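Local coordinates for Lactamase_B domain-containing protein (Bacillus lehensis G1, PDB 7EV5), which probably hydrolyses its substrates at a two-zinc centre, in a metallo-beta-lactamase fold that resembles both B3 metallo-beta-lactamases and glyoxalase II, at residues M1-I5 / H191-T195; A144-D150 / T185-H191; V16-D20 / T120-S124; L179-T185 / T196-M201; P9-N13 / H56-I60. All blocks are in the same frame, centred on the assembly; numbering follows the deposited sequence. Where two conformers were deposited one is given.

Contact 1: residues M1-I5 / H191-T195; sequences MFKQI and HGPLT. With ZN (zinc ion), chain C.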
# COMPACT_ATOMS: atom_id res chain seq x y z
N MET A 1 0.49 -7.38 -15.35
CA MET A 1 1.74 -7.80 -14.73
C MET A 1 1.69 -7.67 -13.21
O MET A 1 2.72 -7.55 -12.55
CB MET A 1 2.92 -7.00 -15.29
CG MET A 1 3.13 -7.18 -16.80
SD MET A 1 3.43 -8.89 -17.28
CE MET A 1 5.07 -9.14 -16.60
N PHE A 2 0.50 -7.68 -12.63
CA PHE A 2 0.37 -7.70 -11.18
C PHE A 2 -0.85 -8.51 -10.80
O PHE A 2 -1.76 -8.73 -11.60
CB PHE A 2 0.31 -6.29 -10.56
CG PHE A 2 -1.00 -5.58 -10.77
CD1 PHE A 2 -2.01 -5.66 -9.82
CD2 PHE A 2 -1.22 -4.82 -11.91
CE1 PHE A 2 -3.22 -5.01 -10.01
CE2 PHE A 2 -2.42 -4.17 -12.11
CZ PHE A 2 -3.42 -4.26 -11.16
N LYS A 3 -0.85 -8.96 -9.54
CA LYS A 3 -1.99 -9.64 -8.96
C LYS A 3 -2.47 -8.90 -7.72
O LYS A 3 -1.67 -8.51 -6.86
CB LYS A 3 -1.69 -11.09 -8.61
CG LYS A 3 -2.96 -11.87 -8.30
CD LYS A 3 -2.75 -13.36 -8.16
CE LYS A 3 -4.08 -14.09 -8.34
NZ LYS A 3 -4.05 -15.45 -7.73
N GLN A 4 -3.78 -8.72 -7.63
CA GLN A 4 -4.46 -8.26 -6.43
C GLN A 4 -4.78 -9.47 -5.56
O GLN A 4 -5.43 -10.42 -6.03
CB GLN A 4 -5.75 -7.56 -6.83
CG GLN A 4 -6.59 -7.02 -5.68
CD GLN A 4 -7.86 -6.38 -6.18
OE1 GLN A 4 -8.61 -6.99 -6.92
NE2 GLN A 4 -8.08 -5.13 -5.80
N ILE A 5 -4.31 -9.45 -4.32
CA ILE A 5 -4.44 -10.59 -3.41
C ILE A 5 -5.05 -10.12 -2.09
O ILE A 5 -4.33 -9.64 -1.21
CB ILE A 5 -3.08 -11.29 -3.20
CG1 ILE A 5 -2.46 -11.66 -4.55
CG2 ILE A 5 -3.25 -12.52 -2.32
CD1 ILE A 5 -1.10 -12.33 -4.47
N HIS A 191 -8.50 -1.56 -0.45
CA HIS A 191 -9.75 -2.23 -0.11
C HIS A 191 -10.69 -2.18 -1.30
O HIS A 191 -10.88 -1.12 -1.89
CB HIS A 191 -10.40 -1.54 1.11
CG HIS A 191 -9.52 -1.57 2.33
ND1 HIS A 191 -9.53 -2.61 3.23
CD2 HIS A 191 -8.59 -0.69 2.78
CE1 HIS A 191 -8.64 -2.38 4.18
NE2 HIS A 191 -8.05 -1.22 3.93
N GLY A 192 -11.27 -3.33 -1.66
CA GLY A 192 -12.26 -3.37 -2.72
C GLY A 192 -11.68 -3.52 -4.11
O GLY A 192 -10.48 -3.74 -4.29
N PRO A 193 -12.54 -3.37 -5.12
CA PRO A 193 -12.13 -3.66 -6.50
C PRO A 193 -11.16 -2.64 -7.07
O PRO A 193 -11.07 -1.49 -6.63
CB PRO A 193 -13.46 -3.61 -7.28
CG PRO A 193 -14.52 -3.81 -6.26
CD PRO A 193 -13.99 -3.20 -4.99
N LEU A 194 -10.44 -3.08 -8.10
CA LEU A 194 -9.64 -2.17 -8.91
C LEU A 194 -10.54 -1.14 -9.59
O LEU A 194 -11.72 -1.38 -9.85
CB LEU A 194 -8.87 -2.95 -9.97
CG LEU A 194 -7.81 -3.93 -9.50
CD1 LEU A 194 -7.30 -4.72 -10.69
CD2 LEU A 194 -6.66 -3.18 -8.82
N THR A 195 -9.96 0.02 -9.89
CA THR A 195 -10.64 1.04 -10.67
C THR A 195 -9.58 1.79 -11.48
O THR A 195 -8.42 1.38 -11.54
CB THR A 195 -11.51 1.92 -9.76
OG1 THR A 195 -12.35 2.74 -10.58
CG2 THR A 195 -10.66 2.78 -8.84
ZN ZN C . -6.48 -0.47 4.96
O HOH W 1 -10.64 -5.92 -8.59
O HOH W 2 -6.19 0.53 6.67
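Leu194 meets both Phe2 and Gln4. Both of its methyls lie by the phenyl ring, CD1 closest, obliquely and 3.9 Å from Phe2 CZ, and CD2 also reaches Gln4 NE2 at 3.9 Å. Leucine and glutamine slide past each other in opposite directions, and the glutamine can reach this far because its chain is fully extended, with CG trans to the backbone N (chi1 180°). The amide then spans the space to the loop. Its OE1 accepts a bond of 2.8 Å from a water, which in turn accepts from Leu194 N at 2.9 Å, so a single solvent molecule ties side chain to backbone. NE2 is hydrogen-bonded to Tyr15 OH and also comes within 3.2 Å of Gly192 O, a carbonyl that takes a bond from Asn13 ND2. Just before this glycine, His191 turns away to bind zinc. Strand 2-7 is the outermost strand of its sheet, and its other face, through Lys3 and Ile5, packs on helix 33-42. Phe2 and Leu194 both also touch Ile186, so the contact bridges the surface rim where strand 2-7 of one sheet meets strand 186-189 of the other.

Contact 2: residues A144-D150 / T185-H191; sequences AVLFSGD and TIVASGH. With ZN (zinc ion), chain C.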
# COMPACT_ATOMS: atom_id res chain seq x y z
N ALA A 144 1.21 1.36 -16.04
CA ALA A 144 0.15 2.33 -15.78
C ALA A 144 -0.74 1.91 -14.61
O ALA A 144 -1.96 1.83 -14.72
CB ALA A 144 -0.67 2.61 -17.04
N VAL A 145 -0.10 1.65 -13.47
CA VAL A 145 -0.81 1.23 -12.26
C VAL A 145 -0.26 2.01 -11.08
O VAL A 145 0.95 2.24 -10.98
CB VAL A 145 -0.73 -0.30 -12.04
CG1 VAL A 145 0.70 -0.79 -12.09
CG2 VAL A 145 -1.39 -0.70 -10.73
N LEU A 146 -1.16 2.42 -10.19
CA LEU A 146 -0.84 3.21 -9.01
C LEU A 146 -1.22 2.40 -7.78
O LEU A 146 -2.39 2.08 -7.57
CB LEU A 146 -1.63 4.53 -9.03
CG LEU A 146 -1.46 5.44 -7.81
CD1 LEU A 146 -0.11 6.11 -7.80
CD2 LEU A 146 -2.60 6.47 -7.80
N PHE A 147 -0.23 2.10 -6.94
CA PHE A 147 -0.48 1.41 -5.68
C PHE A 147 -0.60 2.49 -4.62
O PHE A 147 0.40 2.95 -4.06
CB PHE A 147 0.64 0.41 -5.40
CG PHE A 147 0.82 -0.59 -6.51
CD1 PHE A 147 0.01 -1.71 -6.58
CD2 PHE A 147 1.76 -0.38 -7.51
CE1 PHE A 147 0.15 -2.62 -7.60
CE2 PHE A 147 1.90 -1.29 -8.55
CZ PHE A 147 1.10 -2.41 -8.60
N SER A 148 -1.83 2.92 -4.36
CA SER A 148 -2.10 4.12 -3.56
C SER A 148 -2.70 3.83 -2.19
O SER A 148 -3.17 4.76 -1.53
CB SER A 148 -3.00 5.08 -4.35
OG SER A 148 -4.08 4.40 -4.98
N GLY A 149 -2.69 2.58 -1.74
CA GLY A 149 -3.17 2.31 -0.40
C GLY A 149 -4.61 2.75 -0.20
O GLY A 149 -5.49 2.47 -1.02
N ASP A 150 -4.86 3.45 0.91
CA ASP A 150 -6.22 3.72 1.35
C ASP A 150 -6.65 5.16 1.09
O ASP A 150 -7.50 5.68 1.80
CB ASP A 150 -6.40 3.36 2.83
CG ASP A 150 -6.33 1.86 3.08
OD1 ASP A 150 -6.10 1.09 2.12
OD2 ASP A 150 -6.48 1.45 4.25
N THR A 185 -4.76 5.07 -15.78
CA THR A 185 -4.01 4.46 -14.69
C THR A 185 -4.93 3.66 -13.79
O THR A 185 -5.95 4.16 -13.31
CB THR A 185 -3.34 5.55 -13.85
OG1 THR A 185 -2.54 6.38 -14.69
CG2 THR A 185 -2.45 4.92 -12.78
N ILE A 186 -4.56 2.40 -13.53
CA ILE A 186 -5.31 1.58 -12.59
C ILE A 186 -5.03 2.06 -11.17
O ILE A 186 -3.87 2.27 -10.79
CB ILE A 186 -4.96 0.10 -12.77
CG1 ILE A 186 -5.56 -0.42 -14.08
CG2 ILE A 186 -5.44 -0.72 -11.59
CD1 ILE A 186 -5.05 -1.80 -14.48
N VAL A 187 -6.09 2.27 -10.40
CA VAL A 187 -5.98 2.58 -8.98
C VAL A 187 -6.04 1.25 -8.24
O VAL A 187 -7.11 0.62 -8.14
CB VAL A 187 -7.05 3.56 -8.52
CG1 VAL A 187 -6.96 3.78 -7.01
CG2 VAL A 187 -6.90 4.88 -9.25
N ALA A 188 -4.88 0.78 -7.77
CA ALA A 188 -4.77 -0.48 -7.04
C ALA A 188 -4.72 -0.10 -5.56
O ALA A 188 -3.67 0.22 -5.01
CB ALA A 188 -3.54 -1.26 -7.48
N SER A 189 -5.89 -0.11 -4.93
CA SER A 189 -6.09 0.42 -3.59
C SER A 189 -6.14 -0.69 -2.55
O SER A 189 -6.12 -1.88 -2.86
CB SER A 189 -7.38 1.25 -3.54
OG SER A 189 -8.50 0.39 -3.61
N GLY A 190 -6.17 -0.27 -1.29
CA GLY A 190 -6.08 -1.22 -0.20
C GLY A 190 -7.35 -2.01 0.05
O GLY A 190 -7.28 -3.03 0.74
N HIS A 191 -8.50 -1.56 -0.45
CA HIS A 191 -9.75 -2.23 -0.11
C HIS A 191 -10.69 -2.18 -1.30
O HIS A 191 -10.88 -1.12 -1.89
CB HIS A 191 -10.40 -1.54 1.11
CG HIS A 191 -9.52 -1.57 2.33
ND1 HIS A 191 -9.53 -2.61 3.23
CD2 HIS A 191 -8.59 -0.69 2.78
CE1 HIS A 191 -8.64 -2.38 4.18
NE2 HIS A 191 -8.05 -1.22 3.93
ZN ZN C . -6.48 -0.47 4.96
O HOH W 3 -2.09 -0.03 -2.76
O HOH W 2 -6.19 0.53 6.67
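Parallel strands 145-149 and 186-189 pair Val145 with Ile186 and Leu146 with Val187. The first half is tightly bonded: Ile186 N donates to Ala144 O at 2.9 Å, Leu146 N to Ile186 O at 2.8 Å and Ala188 N to Leu146 O at 2.8 Å. On one face of the sheet Ala188 CB meets the Phe147 ring obliquely, 3.7 Å from its CD1, and also touches Val145 CG2. That valine methyl, carried trans to its own backbone N, covers one face of the phenyl ring toward its rim. Leu146 and Val187 occupy the other face, where Thr185 CG2 packs on Leu146 CB. Beyond Phe147 the pairing slackens. Ser148 N reaches Ala188 O only through a weak bond of 3.3 Å, and a water enters between the strands, accepting from Gly149 N and donating to the same Ala188 O. Gly149, at positive phi, redirects the chain, and Gly190 N then meets Gly149 O from well above the carbonyl plane, 55° out of it. Past this bend Asp150 and His191, the latter partly exposed, converge on one zinc, Asp150 OD2 and His191 NE2 each 2.0 Å from the metal. The carboxylate lies at the edge of the imidazole, the two planes 56° apart, and the ligand atoms are drawn together by the metal without a bond between them. Delivering zinc ligands from the C-terminal ends of adjacent strands is characteristic of the metallo-beta-lactamase fold, in which Asp150 bridges both metals.

Contact 3: residues V16-D20 / T120-S124; sequences VLYND and TFTFS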
# COMPACT_ATOMS: atom_id res chain seq x y z
N VAL A 16 1.11 -8.09 -5.78
CA VAL A 16 2.41 -8.55 -6.26
C VAL A 16 2.57 -8.08 -7.69
O VAL A 16 1.80 -8.48 -8.57
CB VAL A 16 2.57 -10.08 -6.16
CG1 VAL A 16 3.95 -10.45 -6.68
CG2 VAL A 16 2.40 -10.54 -4.72
N LEU A 17 3.55 -7.21 -7.92
CA LEU A 17 3.93 -6.74 -9.24
C LEU A 17 5.13 -7.55 -9.70
O LEU A 17 6.07 -7.76 -8.92
CB LEU A 17 4.31 -5.26 -9.16
CG LEU A 17 4.80 -4.56 -10.44
CD1 LEU A 17 3.70 -4.44 -11.49
CD2 LEU A 17 5.38 -3.19 -10.08
N TYR A 18 5.11 -8.03 -10.94
CA TYR A 18 6.17 -8.90 -11.41
C TYR A 18 6.56 -8.53 -12.84
O TYR A 18 5.91 -7.72 -13.49
CB TYR A 18 5.77 -10.38 -11.31
CG TYR A 18 4.43 -10.69 -11.93
CD1 TYR A 18 4.32 -10.91 -13.30
CD2 TYR A 18 3.27 -10.75 -11.16
CE1 TYR A 18 3.10 -11.17 -13.88
CE2 TYR A 18 2.05 -11.01 -11.74
CZ TYR A 18 1.97 -11.23 -13.10
OH TYR A 18 0.76 -11.50 -13.69
N ASN A 19 7.66 -9.13 -13.30
CA ASN A 19 8.17 -8.96 -14.65
C ASN A 19 8.35 -10.33 -15.29
O ASN A 19 8.11 -11.37 -14.66
CB ASN A 19 9.47 -8.12 -14.69
CG ASN A 19 10.64 -8.77 -13.93
OD1 ASN A 19 10.65 -9.97 -13.68
ND2 ASN A 19 11.63 -7.95 -13.59
N ASP A 20 8.78 -10.34 -16.55
CA ASP A 20 8.93 -11.60 -17.28
C ASP A 20 10.07 -12.45 -16.73
O ASP A 20 10.03 -13.68 -16.90
CB ASP A 20 9.09 -11.34 -18.78
CG ASP A 20 7.81 -10.86 -19.43
OD1 ASP A 20 6.75 -10.91 -18.77
OD2 ASP A 20 7.86 -10.44 -20.60
N THR A 120 14.83 -3.62 -11.51
CA THR A 120 14.49 -2.88 -12.72
C THR A 120 13.10 -2.26 -12.69
O THR A 120 12.64 -1.73 -13.70
CB THR A 120 14.67 -3.74 -13.98
OG1 THR A 120 13.95 -4.97 -13.83
CG2 THR A 120 16.14 -4.03 -14.24
N PHE A 121 12.41 -2.31 -11.54
CA PHE A 121 11.12 -1.64 -11.40
C PHE A 121 11.37 -0.22 -10.92
O PHE A 121 11.95 -0.01 -9.85
CB PHE A 121 10.26 -2.34 -10.35
CG PHE A 121 9.99 -3.79 -10.63
CD1 PHE A 121 8.88 -4.18 -11.37
CD2 PHE A 121 10.82 -4.77 -10.12
CE1 PHE A 121 8.62 -5.52 -11.60
CE2 PHE A 121 10.56 -6.12 -10.35
CZ PHE A 121 9.46 -6.49 -11.10
N THR A 122 10.91 0.77 -11.69
CA THR A 122 11.00 2.15 -11.24
C THR A 122 9.61 2.69 -10.93
O THR A 122 8.65 2.43 -11.67
CB THR A 122 11.73 3.04 -12.24
OG1 THR A 122 13.05 2.53 -12.44
CG2 THR A 122 11.84 4.47 -11.71
N PHE A 123 9.52 3.41 -9.82
CA PHE A 123 8.28 3.99 -9.35
C PHE A 123 8.46 5.48 -9.14
O PHE A 123 9.54 5.93 -8.74
CB PHE A 123 7.89 3.40 -7.99
CG PHE A 123 7.76 1.91 -8.00
CD1 PHE A 123 6.59 1.31 -8.44
CD2 PHE A 123 8.80 1.12 -7.56
CE1 PHE A 123 6.47 -0.08 -8.45
CE2 PHE A 123 8.69 -0.26 -7.55
CZ PHE A 123 7.53 -0.86 -7.99
N SER A 124 7.42 6.24 -9.44
CA SER A 124 7.28 7.59 -8.93
C SER A 124 6.57 7.49 -7.58
O SER A 124 5.62 6.73 -7.41
CB SER A 124 6.44 8.44 -9.88
OG SER A 124 7.19 8.80 -11.03
O HOH W 4 11.41 -4.97 -13.88
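Leu17 holds its CG trans to the backbone N and so extends across to the aromatic pair, while Phe121 and Phe123 share a chi1 setting near -57° that places each ring carbon CG opposite its own carbonyl carbon and sends both rings back toward the leucine. One methyl touches both rings: Leu17 CD2 sits 3.7 Å from Phe123 CE1, at the edge of that ring, and 3.9 Å from Phe121 CD1, which it meets obliquely. The Phe121 ring in turn has the carbonyl carbon of Tyr18 at its edge, in plane, with CE1 3.9 Å from Tyr18 C. Strand 16-18 belongs to one sheet and strand 121-124 to the other, so these side chains fill part of the layer between the two sheets of the alpha-beta/beta-alpha sandwich. The strand axes approach no closer than 10.1 Å, and their directions differ by 126°. Tyr140 and Val25 continue the hydrophobic packing round Phe121. Toward the outer end the chemistry becomes polar. The Asn19 amide lies nearly parallel to the Phe121 ring, the planes 14° apart, with ND2 3.6 Å from CZ. ND2 donates to a water at 3.0 Å; this water lies unusually close to Thr120 OG1, a link that remains doubtful. It rests over the centre of the Phe121 face, 3.5 Å above the ring plane. Asn19 ND2 has a further partner in Glu23 OE1, across the turn that follows strand 12-18.

Contact 4: residues L179-T185 / T196-M201; sequences LPLPERT and TIGQEM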
# COMPACT_ATOMS: atom_id res chain seq x y z
N LEU A 179 -5.39 12.46 -8.87
CA LEU A 179 -6.20 12.66 -10.07
C LEU A 179 -5.47 13.28 -11.26
O LEU A 179 -5.92 13.03 -12.39
CB LEU A 179 -7.50 13.39 -9.73
CG LEU A 179 -8.42 12.66 -8.75
CD1 LEU A 179 -9.68 13.47 -8.49
CD2 LEU A 179 -8.77 11.26 -9.24
N PRO A 180 -4.40 14.07 -11.12
CA PRO A 180 -3.67 14.52 -12.32
C PRO A 180 -2.95 13.42 -13.09
O PRO A 180 -2.49 13.67 -14.21
CB PRO A 180 -2.67 15.56 -11.78
CG PRO A 180 -3.25 16.00 -10.49
CD PRO A 180 -3.91 14.77 -9.91
N LEU A 181 -2.82 12.21 -12.53
CA LEU A 181 -2.18 11.12 -13.24
C LEU A 181 -3.03 10.69 -14.44
O LEU A 181 -4.23 11.00 -14.50
CB LEU A 181 -1.96 9.95 -12.29
CG LEU A 181 -0.90 10.21 -11.23
CD1 LEU A 181 -0.90 9.12 -10.17
CD2 LEU A 181 0.48 10.33 -11.87
N PRO A 182 -2.45 9.98 -15.41
CA PRO A 182 -3.20 9.64 -16.63
C PRO A 182 -4.48 8.88 -16.31
O PRO A 182 -4.51 8.05 -15.39
CB PRO A 182 -2.22 8.79 -17.43
CG PRO A 182 -0.88 9.25 -16.98
CD PRO A 182 -1.04 9.58 -15.52
N GLU A 183 -5.54 9.17 -17.07
CA GLU A 183 -6.86 8.65 -16.71
C GLU A 183 -6.94 7.13 -16.83
O GLU A 183 -7.73 6.51 -16.11
CB GLU A 183 -7.96 9.34 -17.52
CG GLU A 183 -8.36 10.73 -16.98
CD GLU A 183 -9.63 11.29 -17.61
OE1 GLU A 183 -10.53 10.51 -17.97
OE2 GLU A 183 -9.72 12.53 -17.75
N ARG A 184 -6.12 6.50 -17.69
CA ARG A 184 -6.13 5.05 -17.82
C ARG A 184 -5.40 4.33 -16.68
O ARG A 184 -5.45 3.10 -16.63
CB ARG A 184 -5.58 4.59 -19.18
CG ARG A 184 -4.06 4.40 -19.25
CD ARG A 184 -3.63 3.65 -20.53
NE ARG A 184 -2.20 3.34 -20.52
CZ ARG A 184 -1.70 2.12 -20.67
NH1 ARG A 184 -2.51 1.08 -20.84
NH2 ARG A 184 -0.39 1.93 -20.64
N THR A 185 -4.76 5.07 -15.78
CA THR A 185 -4.01 4.46 -14.69
C THR A 185 -4.93 3.66 -13.79
O THR A 185 -5.95 4.16 -13.31
CB THR A 185 -3.34 5.55 -13.85
OG1 THR A 185 -2.54 6.38 -14.69
CG2 THR A 185 -2.45 4.92 -12.78
N THR A 196 -9.99 2.87 -12.14
CA THR A 196 -9.04 3.73 -12.83
C THR A 196 -9.26 5.17 -12.39
O THR A 196 -10.31 5.52 -11.84
CB THR A 196 -9.13 3.64 -14.36
OG1 THR A 196 -10.43 4.07 -14.78
CG2 THR A 196 -8.86 2.22 -14.85
N ILE A 197 -8.23 5.98 -12.64
CA ILE A 197 -8.31 7.41 -12.34
C ILE A 197 -9.50 8.04 -13.04
O ILE A 197 -10.31 8.74 -12.43
CB ILE A 197 -7.00 8.11 -12.71
CG1 ILE A 197 -5.84 7.59 -11.86
CG2 ILE A 197 -7.17 9.63 -12.60
CD1 ILE A 197 -5.83 8.14 -10.47
N GLY A 198 -9.64 7.77 -14.35
CA GLY A 198 -10.72 8.37 -15.11
C GLY A 198 -12.09 7.98 -14.60
O GLY A 198 -12.99 8.82 -14.50
N GLN A 199 -12.27 6.70 -14.25
CA GLN A 199 -13.57 6.26 -13.75
C GLN A 199 -13.94 6.95 -12.45
O GLN A 199 -15.10 7.30 -12.23
CB GLN A 199 -13.58 4.74 -13.59
CG GLN A 199 -13.66 4.00 -14.91
CD GLN A 199 -14.78 4.50 -15.81
OE1 GLN A 199 -15.95 4.53 -15.40
NE2 GLN A 199 -14.43 4.90 -17.03
N GLU A 200 -12.96 7.16 -11.56
CA GLU A 200 -13.28 7.80 -10.29
C GLU A 200 -13.53 9.29 -10.48
O GLU A 200 -14.42 9.87 -9.84
CB GLU A 200 -12.19 7.54 -9.25
CG GLU A 200 -12.08 6.07 -8.84
CD GLU A 200 -13.42 5.44 -8.55
OE1 GLU A 200 -14.16 5.97 -7.70
OE2 GLU A 200 -13.74 4.39 -9.16
N MET A 201 -12.76 9.92 -11.36
CA MET A 201 -12.99 11.33 -11.68
C MET A 201 -14.43 11.55 -12.16
O MET A 201 -15.05 12.56 -11.82
CB MET A 201 -11.99 11.77 -12.76
CG MET A 201 -12.02 13.24 -13.13
SD MET A 201 -10.68 13.64 -14.27
CE MET A 201 -9.41 12.51 -13.70
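Ile197 and Gly198 open the helix with backbone N-H groups that find acceptors in the loop 179-185. Gly198 N donates to Glu183 O at 2.9 Å, arriving in the carbonyl plane on a lone pair, and Ile197 N donates to Thr185 O at 3.0 Å, nearly in line with the C=O bond. The next N-H, that of Gln199, is met from within the helix segment: Thr196 OG1 accepts it at 3.3 Å, the threonine occupying the N-cap position with its hydroxyl between N and the carbonyl carbon (chi1 62°). The acceptor loop is itself held by a type I turn from Pro182 to Thr185. Pro182 O takes two bonds from the same face of its plane, one from Thr185 N at 3.0 Å and a shorter one of 2.7 Å from Thr185 OG1, which fixes the threonine's rotation. Apolar packing flanks these bonds. The Ile197 side chain fits into the curve of the loop, its CG2 4.1 Å from Leu179 CD2 and its CG1 3.8 Å from Thr185 CB, while the aliphatic part of Glu183 lies along Gly198 CA. Leu181 continues onto Leu146 of the neighbouring strand, and Ile197 onto helix 167-178. A threonine N-cap is a common helix start; here, with two carbonyls of the loop 179-185 taking the N-H groups of Ile197 and Gly198, it secures the C-terminal helix 197-203 beside the strand that follows the loop.

Contact 5: residues P9-N13 / H56-I60; sequences PIQTN and HFDHI. With ZN (zinc ion), chain C; ZN (zinc ion), chain B.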
# COMPACT_ATOMS: atom_id res chain seq x y z
N PRO A 9 -8.68 -11.42 7.65
CA PRO A 9 -10.12 -11.17 7.87
C PRO A 9 -10.59 -9.85 7.29
O PRO A 9 -11.73 -9.77 6.81
CB PRO A 9 -10.27 -11.23 9.39
CG PRO A 9 -8.88 -11.01 9.93
CD PRO A 9 -7.97 -11.63 8.92
N ILE A 10 -9.75 -8.81 7.31
CA ILE A 10 -10.15 -7.53 6.73
C ILE A 10 -10.21 -7.60 5.21
O ILE A 10 -10.91 -6.80 4.57
CB ILE A 10 -9.22 -6.41 7.24
CG1 ILE A 10 -9.11 -6.45 8.76
CG2 ILE A 10 -9.68 -5.04 6.75
CD1 ILE A 10 -10.39 -6.10 9.48
N GLN A 11 -9.48 -8.54 4.61
CA GLN A 11 -9.41 -8.71 3.16
C GLN A 11 -8.72 -7.55 2.46
O GLN A 11 -8.99 -7.27 1.29
CB GLN A 11 -10.77 -9.03 2.53
CG GLN A 11 -11.29 -10.43 2.88
CD GLN A 11 -10.56 -11.52 2.11
OE1 GLN A 11 -10.84 -11.75 0.93
NE2 GLN A 11 -9.63 -12.19 2.77
N THR A 12 -7.82 -6.88 3.18
CA THR A 12 -6.99 -5.84 2.59
C THR A 12 -6.22 -6.39 1.39
O THR A 12 -5.69 -7.51 1.43
CB THR A 12 -6.00 -5.36 3.64
OG1 THR A 12 -6.74 -4.86 4.76
CG2 THR A 12 -5.11 -4.23 3.11
N ASN A 13 -6.16 -5.59 0.33
CA ASN A 13 -5.49 -6.02 -0.90
C ASN A 13 -3.98 -5.86 -0.75
O ASN A 13 -3.47 -4.74 -0.69
CB ASN A 13 -5.94 -5.15 -2.07
CG ASN A 13 -7.40 -5.33 -2.40
OD1 ASN A 13 -7.89 -6.45 -2.44
ND2 ASN A 13 -8.09 -4.23 -2.66
N HIS A 56 -0.88 0.85 8.87
CA HIS A 56 -2.03 0.31 9.58
C HIS A 56 -1.93 -1.21 9.66
O HIS A 56 -1.41 -1.87 8.75
CB HIS A 56 -3.34 0.70 8.89
CG HIS A 56 -3.82 2.07 9.23
ND1 HIS A 56 -4.60 2.81 8.37
CD2 HIS A 56 -3.63 2.83 10.33
CE1 HIS A 56 -4.89 3.97 8.93
NE2 HIS A 56 -4.30 4.01 10.12
N PHE A 57 -2.45 -1.76 10.76
CA PHE A 57 -2.29 -3.19 11.05
C PHE A 57 -2.75 -4.08 9.89
O PHE A 57 -2.17 -5.15 9.67
CB PHE A 57 -3.06 -3.55 12.33
CG PHE A 57 -4.56 -3.57 12.15
CD1 PHE A 57 -5.23 -4.76 11.88
CD2 PHE A 57 -5.30 -2.40 12.23
CE1 PHE A 57 -6.61 -4.77 11.71
CE2 PHE A 57 -6.67 -2.40 12.05
CZ PHE A 57 -7.33 -3.59 11.78
N ASP A 58 -3.80 -3.68 9.18
CA ASP A 58 -4.36 -4.53 8.13
C ASP A 58 -3.49 -4.57 6.89
O ASP A 58 -3.77 -5.35 5.97
CB ASP A 58 -5.80 -4.10 7.80
CG ASP A 58 -5.90 -2.66 7.33
OD1 ASP A 58 -5.47 -1.75 8.09
OD2 ASP A 58 -6.44 -2.45 6.21
N HIS A 59 -2.42 -3.77 6.85
CA HIS A 59 -1.48 -3.78 5.74
C HIS A 59 -0.14 -4.41 6.09
O HIS A 59 0.71 -4.53 5.20
CB HIS A 59 -1.27 -2.35 5.21
CG HIS A 59 -2.54 -1.74 4.69
ND1 HIS A 59 -2.77 -1.50 3.35
CD2 HIS A 59 -3.67 -1.40 5.33
CE1 HIS A 59 -3.99 -1.01 3.20
NE2 HIS A 59 -4.57 -0.96 4.39
N ILE A 60 0.07 -4.84 7.34
CA ILE A 60 1.40 -5.23 7.82
C ILE A 60 1.44 -6.58 8.50
O ILE A 60 2.52 -7.01 8.91
CB ILE A 60 2.02 -4.16 8.74
CG1 ILE A 60 1.25 -4.13 10.06
CG2 ILE A 60 2.07 -2.81 8.03
CD1 ILE A 60 1.91 -3.31 11.15
ZN ZN C . -6.48 -0.47 4.96
ZN ZN B . -5.31 2.25 6.46
O HOH W 2 -6.19 0.53 6.67
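The imidazole of His59 carries a methyl on one face: Thr12 CG2 stands over the ring centre, 3.5 Å from the centroid and 14° off the normal, a CH-pi contact. At the edge of this ring, in its plane, lies OD1 of the adjacent Asp58. The Phe57 ring has Asp58 CB over one face, offset toward the rim, and Ile10 CG1 comes obliquely to its CE1 at 4.2 Å. Thr12 also serves the aspartate. With OG1 placed opposite the carbonyl carbon (chi1 -59°), the hydroxyl donates to Asp58 OD2 at 2.8 Å, using the anti lone pair of that oxygen, while CG2 turns toward the histidine. His54, His56, Asp58 and His59 form the HxHxDH signature of the metallo-beta-lactamase superfamily, and the loop 56-60 holds most of it beside the start of strand 12-18. OD2 thus accepts from threonine while binding one zinc at 2.3 Å, and OD1 receives a bond of 2.8 Å from the water that bridges both metals. The threonine acts as a second-shell residue, bonded to one zinc ligand and packed on the face of another, and probably helps to position both, since His59 NE2 binds the same zinc at 2.1 Å; Asp28 holds the opposite nitrogen, ND1, of that ring. His56 ND1 goes to the other zinc at 2.1 Å, in company with His54, His131 and Asp150. Ile10, exposed at the outer end, rests its CG2 against Asp58 CB at 4.1 Å.

How the contacts relate
Contacts 2 and 5 are buried and meet at the zinc bound through Asp58, His59, Asp150 and His191, each bringing ligands from one half of the molecule. Asn13 and Gly190 also link them through their backbones. Contact 1 is a surface seam that shares His191 with contact 2 and relies on one water and a few apolar touches. Contact 3, at the far end of strand 12-18 from contact 5, is largely aromatic and apolar where the two sheets face each other. Contact 4 lies away from the metals and depends on backbone bonds at a helix start; it shares Thr185 with contact 2 and joins contact 1 through Thr195 and Glu200.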